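Local coordinates for protein methyltransferase type 12 (PDB 3JWG) that probably transfers a methyl group from S-adenosylmethionine to the 2'-hydroxyl of the 3'-terminal nucleotide of small RNAs, this chain being its C-terminal methyltransferase domain, at residues S45-D50 and E54-V59; S87-S92 and D97-G102. All coordinates share one frame; numbering follows the deposited sequence.

Contact 1: S45-D50 and E54-V59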
# COMPACT_ATOMS: atom_id res chain seq x y z
N SER A 45 -11.50 -1.40 5.05
CA SER A 45 -12.38 -1.98 6.06
C SER A 45 -11.75 -1.91 7.45
O SER A 45 -12.40 -1.51 8.42
CB SER A 45 -12.69 -3.45 5.75
OG SER A 45 -13.30 -3.59 4.49
N LEU A 46 -10.48 -2.30 7.54
CA LEU A 46 -9.77 -2.30 8.82
C LEU A 46 -9.57 -0.89 9.37
O LEU A 46 -9.63 -0.67 10.58
CB LEU A 46 -8.40 -2.98 8.69
CG LEU A 46 -8.34 -4.48 8.41
CD1 LEU A 46 -6.88 -4.91 8.42
CD2 LEU A 46 -9.12 -5.25 9.47
N LEU A 47 -9.31 0.06 8.48
CA LEU A 47 -9.11 1.45 8.89
C LEU A 47 -10.39 2.03 9.51
O LEU A 47 -10.33 2.76 10.51
CB LEU A 47 -8.67 2.28 7.69
CG LEU A 47 -7.25 1.99 7.20
CD1 LEU A 47 -6.95 2.78 5.93
CD2 LEU A 47 -6.25 2.35 8.30
N LEU A 48 -11.53 1.70 8.91
CA LEU A 48 -12.82 2.18 9.40
C LEU A 48 -13.15 1.67 10.81
O LEU A 48 -13.93 2.29 11.53
CB LEU A 48 -13.94 1.77 8.43
CG LEU A 48 -14.06 2.57 7.13
CD1 LEU A 48 -15.04 1.88 6.19
CD2 LEU A 48 -14.51 3.99 7.45
N LYS A 49 -12.55 0.55 11.20
CA LYS A 49 -12.81 -0.01 12.52
C LYS A 49 -12.05 0.73 13.61
O LYS A 49 -12.29 0.51 14.80
CB LYS A 49 -12.46 -1.50 12.54
CG LYS A 49 -13.20 -2.30 11.48
CD LYS A 49 -12.90 -3.79 11.61
CE LYS A 49 -13.48 -4.57 10.44
NZ LYS A 49 -14.95 -4.37 10.30
N ASP A 50 -11.14 1.62 13.22
CA ASP A 50 -10.36 2.40 14.18
C ASP A 50 -10.76 3.87 14.05
O ASP A 50 -10.40 4.53 13.07
CB ASP A 50 -8.87 2.22 13.92
CG ASP A 50 -8.01 2.73 15.06
OD1 ASP A 50 -8.21 3.88 15.49
OD2 ASP A 50 -7.12 1.99 15.51
N GLU A 54 -9.51 9.71 10.62
CA GLU A 54 -10.53 10.68 10.24
C GLU A 54 -10.91 10.67 8.77
O GLU A 54 -12.08 10.84 8.43
CB GLU A 54 -10.07 12.09 10.65
CG GLU A 54 -9.64 12.19 12.11
CD GLU A 54 -9.51 13.62 12.59
OE1 GLU A 54 -10.51 14.37 12.50
OE2 GLU A 54 -8.42 14.00 13.07
N GLN A 55 -9.93 10.47 7.90
CA GLN A 55 -10.18 10.43 6.46
C GLN A 55 -9.50 9.19 5.91
O GLN A 55 -8.31 8.98 6.12
CB GLN A 55 -9.62 11.68 5.78
CG GLN A 55 -9.79 11.70 4.26
CD GLN A 55 -11.23 11.55 3.82
OE1 GLN A 55 -12.13 12.20 4.37
NE2 GLN A 55 -11.47 10.70 2.82
N ILE A 56 -10.29 8.39 5.21
CA ILE A 56 -9.82 7.15 4.61
C ILE A 56 -10.17 7.21 3.13
O ILE A 56 -11.34 7.23 2.77
CB ILE A 56 -10.53 5.94 5.26
CG1 ILE A 56 -10.13 5.87 6.75
CG2 ILE A 56 -10.20 4.66 4.50
CD1 ILE A 56 -11.05 5.00 7.58
N THR A 57 -9.15 7.23 2.28
CA THR A 57 -9.38 7.32 0.85
C THR A 57 -8.74 6.17 0.08
O THR A 57 -7.55 5.89 0.23
CB THR A 57 -8.82 8.64 0.30
OG1 THR A 57 -9.44 9.74 0.99
CG2 THR A 57 -9.08 8.76 -1.20
N GLY A 58 -9.55 5.50 -0.74
CA GLY A 58 -9.06 4.39 -1.55
C GLY A 58 -9.04 4.78 -3.01
O GLY A 58 -10.00 5.36 -3.52
N VAL A 59 -7.94 4.47 -3.69
CA VAL A 59 -7.79 4.79 -5.11
C VAL A 59 -7.39 3.52 -5.87
O VAL A 59 -6.57 2.74 -5.40
CB VAL A 59 -6.68 5.85 -5.32
CG1 VAL A 59 -6.57 6.20 -6.80
CG2 VAL A 59 -6.97 7.09 -4.49
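Ile56 reaches from strand 55-60 to Leu47 and Leu48 of helix 42-48, packing the helix on the second strand of a right-handed beta-alpha-beta unit (strand 32-36, helix 42-48, strand 55-60) of the Rossmann-like methyltransferase fold. The tight part is small, and no hydrogen bond joins the two segments. CD1 of Ile56 comes 3.6 Å from CB of Leu47 and also presses on the peptide that joins the two leucines, its distance to the backbone N of Leu48 being 3.6 Å. Ile56 has CG1 anti to its own carbonyl carbon (chi1 -64°), with CD1 extended beyond it toward the helix. The other branch, CG2, approaches Leu47 CD1 at 4.0 Å, so the two branches of Ile56 meet Leu47 at two points, the base and one methyl tip. The leucine side chain also packs on Leu25 of helix 13-27 and on Phe53.

Elsewhere the two segments diverge. Lys49 and Glu54 are exposed and turn away from the interface, while Asp50 holds Ser52 in the intervening turn through OD1. Thr57 faces the other side of the sheet, where Gln55 NE2 donates to its OG1 at 2.9 Å and Tyr103 gives that hydroxyl a second hydrogen-bonding partner. Leu48 lies between the two regimes: it is partly exposed, and only the end of its side chain approaches the strand, CD2 standing 3.6 Å from Ile56 CD1.

Contact 2: S87-S92 and D97-G102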
# COMPACT_ATOMS: atom_id res chain seq x y z
N SER A 87 -13.70 7.83 1.24
CA SER A 87 -13.81 8.30 -0.13
C SER A 87 -13.11 7.32 -1.07
O SER A 87 -12.09 6.72 -0.71
CB SER A 87 -13.18 9.68 -0.25
OG SER A 87 -13.02 10.04 -1.61
N LEU A 88 -13.65 7.17 -2.27
CA LEU A 88 -13.06 6.27 -3.27
C LEU A 88 -13.11 6.94 -4.63
O LEU A 88 -14.09 7.60 -4.96
CB LEU A 88 -13.84 4.96 -3.34
CG LEU A 88 -13.87 4.01 -2.15
CD1 LEU A 88 -14.96 2.97 -2.37
CD2 LEU A 88 -12.53 3.34 -1.98
N PHE A 89 -12.05 6.79 -5.42
CA PHE A 89 -12.04 7.35 -6.76
C PHE A 89 -11.04 6.63 -7.66
O PHE A 89 -10.10 5.99 -7.18
CB PHE A 89 -11.77 8.87 -6.73
CG PHE A 89 -10.36 9.26 -6.39
CD1 PHE A 89 -9.39 9.38 -7.38
CD2 PHE A 89 -10.01 9.57 -5.08
CE1 PHE A 89 -8.10 9.81 -7.08
CE2 PHE A 89 -8.73 10.01 -4.76
CZ PHE A 89 -7.77 10.13 -5.77
N GLN A 90 -11.26 6.73 -8.97
CA GLN A 90 -10.41 6.08 -9.94
C GLN A 90 -9.25 6.96 -10.39
O GLN A 90 -9.38 8.18 -10.48
CB GLN A 90 -11.25 5.65 -11.15
CG GLN A 90 -10.52 4.76 -12.15
CD GLN A 90 -11.43 4.20 -13.23
OE1 GLN A 90 -11.01 3.40 -14.07
NE2 GLN A 90 -12.70 4.61 -13.21
N SER A 91 -8.11 6.32 -10.65
CA SER A 91 -6.92 7.03 -11.10
C SER A 91 -5.94 6.06 -11.74
O SER A 91 -5.86 4.90 -11.34
CB SER A 91 -6.23 7.74 -9.94
OG SER A 91 -5.01 8.32 -10.38
N SER A 92 -5.21 6.54 -12.74
CA SER A 92 -4.23 5.72 -13.43
C SER A 92 -2.90 5.71 -12.67
O SER A 92 -1.99 4.98 -13.04
CB SER A 92 -4.01 6.25 -14.85
OG SER A 92 -3.38 7.52 -14.84
N ASP A 97 -2.54 14.33 -9.52
CA ASP A 97 -3.96 14.51 -9.24
C ASP A 97 -4.09 15.25 -7.91
O ASP A 97 -3.59 14.78 -6.88
CB ASP A 97 -4.64 13.14 -9.17
CG ASP A 97 -6.15 13.23 -9.09
OD1 ASP A 97 -6.81 12.37 -9.70
OD2 ASP A 97 -6.67 14.14 -8.41
N LYS A 98 -4.74 16.41 -7.94
CA LYS A 98 -4.92 17.22 -6.74
C LYS A 98 -5.54 16.46 -5.58
O LYS A 98 -5.34 16.82 -4.43
CB LYS A 98 -5.79 18.44 -7.06
CG LYS A 98 -5.14 19.43 -8.02
CD LYS A 98 -6.06 20.62 -8.27
CE LYS A 98 -5.52 21.52 -9.36
NZ LYS A 98 -6.52 22.55 -9.77
N ARG A 99 -6.28 15.41 -5.90
CA ARG A 99 -6.94 14.61 -4.87
C ARG A 99 -5.96 13.75 -4.07
O ARG A 99 -6.37 13.08 -3.12
CB ARG A 99 -8.00 13.73 -5.52
CG ARG A 99 -9.17 14.51 -6.12
CD ARG A 99 -10.10 13.60 -6.89
NE ARG A 99 -9.46 13.03 -8.07
CZ ARG A 99 -10.06 12.18 -8.90
NH1 ARG A 99 -11.31 11.80 -8.66
NH2 ARG A 99 -9.41 11.71 -9.96
N PHE A 100 -4.68 13.77 -4.44
CA PHE A 100 -3.67 12.99 -3.72
C PHE A 100 -3.06 13.81 -2.59
O PHE A 100 -2.42 13.27 -1.69
CB PHE A 100 -2.52 12.58 -4.66
CG PHE A 100 -2.91 11.58 -5.72
CD1 PHE A 100 -3.87 10.61 -5.47
CD2 PHE A 100 -2.27 11.59 -6.96
CE1 PHE A 100 -4.19 9.66 -6.44
CE2 PHE A 100 -2.58 10.64 -7.93
CZ PHE A 100 -3.54 9.68 -7.67
N SER A 101 -3.28 15.11 -2.63
CA SER A 101 -2.73 16.04 -1.66
C SER A 101 -3.38 16.08 -0.28
O SER A 101 -4.57 15.80 -0.13
CB SER A 101 -2.75 17.45 -2.24
OG SER A 101 -2.38 17.43 -3.61
N GLY A 102 -2.57 16.43 0.72
CA GLY A 102 -3.06 16.59 2.08
C GLY A 102 -3.16 15.41 3.03
O GLY A 102 -3.70 15.56 4.12
O HOH W 1 -5.22 10.79 -11.50
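Phe89 and Arg99 form the main contact by stacking. The guanidinium lies flat on one face of the phenyl ring, centres 3.9 Å apart and planes 25° from parallel, a flat stack in which Phe89 CD1 sits over the middle of the guanidinium. The bend of the arginine at chi3 (-66°) brings its planar end back across the ring, and Arg99 CD adds a CH-pi contact to the same face.

Ionic and hydrogen bonds hold the guanidinium in this pose. Asp97 grips it side-on, OD1 accepting from Arg99 NH2 at 2.7 Å through its syn lone pair and OD2 from Arg99 NE at 3.0 Å. OD2 also takes the backbone N of Arg99. A water connects Asp97 OD1 to Ser91 OG, a hydroxyl also bonded to Leu93 N.

Apolar contacts complete the interface: Phe89 CZ lies 3.7 Å from Phe100 CE1, the rings being oblique, and Phe100 continues onto Val126 and Thr131 of helix 117-131. The bond from Arg99 N to Asp97 OD2 makes an Asx turn, here at the start of the 3-10 segment 98-100, in the connection between strands 86-90 and 105-109 of the Rossmann-like sheet.

In the fold
The contacts follow one another in sequence, both segments of contact 1 preceding those of contact 2, and their centres are 14 Å apart within the methyltransferase domain. Strands 55-60 and 86-90, one from each contact, are parallel neighbours in the seven-stranded mixed sheet, with 86-90 outermost. Backbone bonds join them directly: Gly58 N lies 2.8 Å from Ser87 O, and Ser87 N lies 2.9 Å from Ile56 O. Side chains also meet, Val59 CG2 touching Phe89 CZ. The helix of contact 1 and the loop of contact 2 pack against opposite faces of this sheet edge; neither contact includes the magnesium-site residues Gly37 and Ile109, the Leu47 side chain lying about 10 Å from the ion.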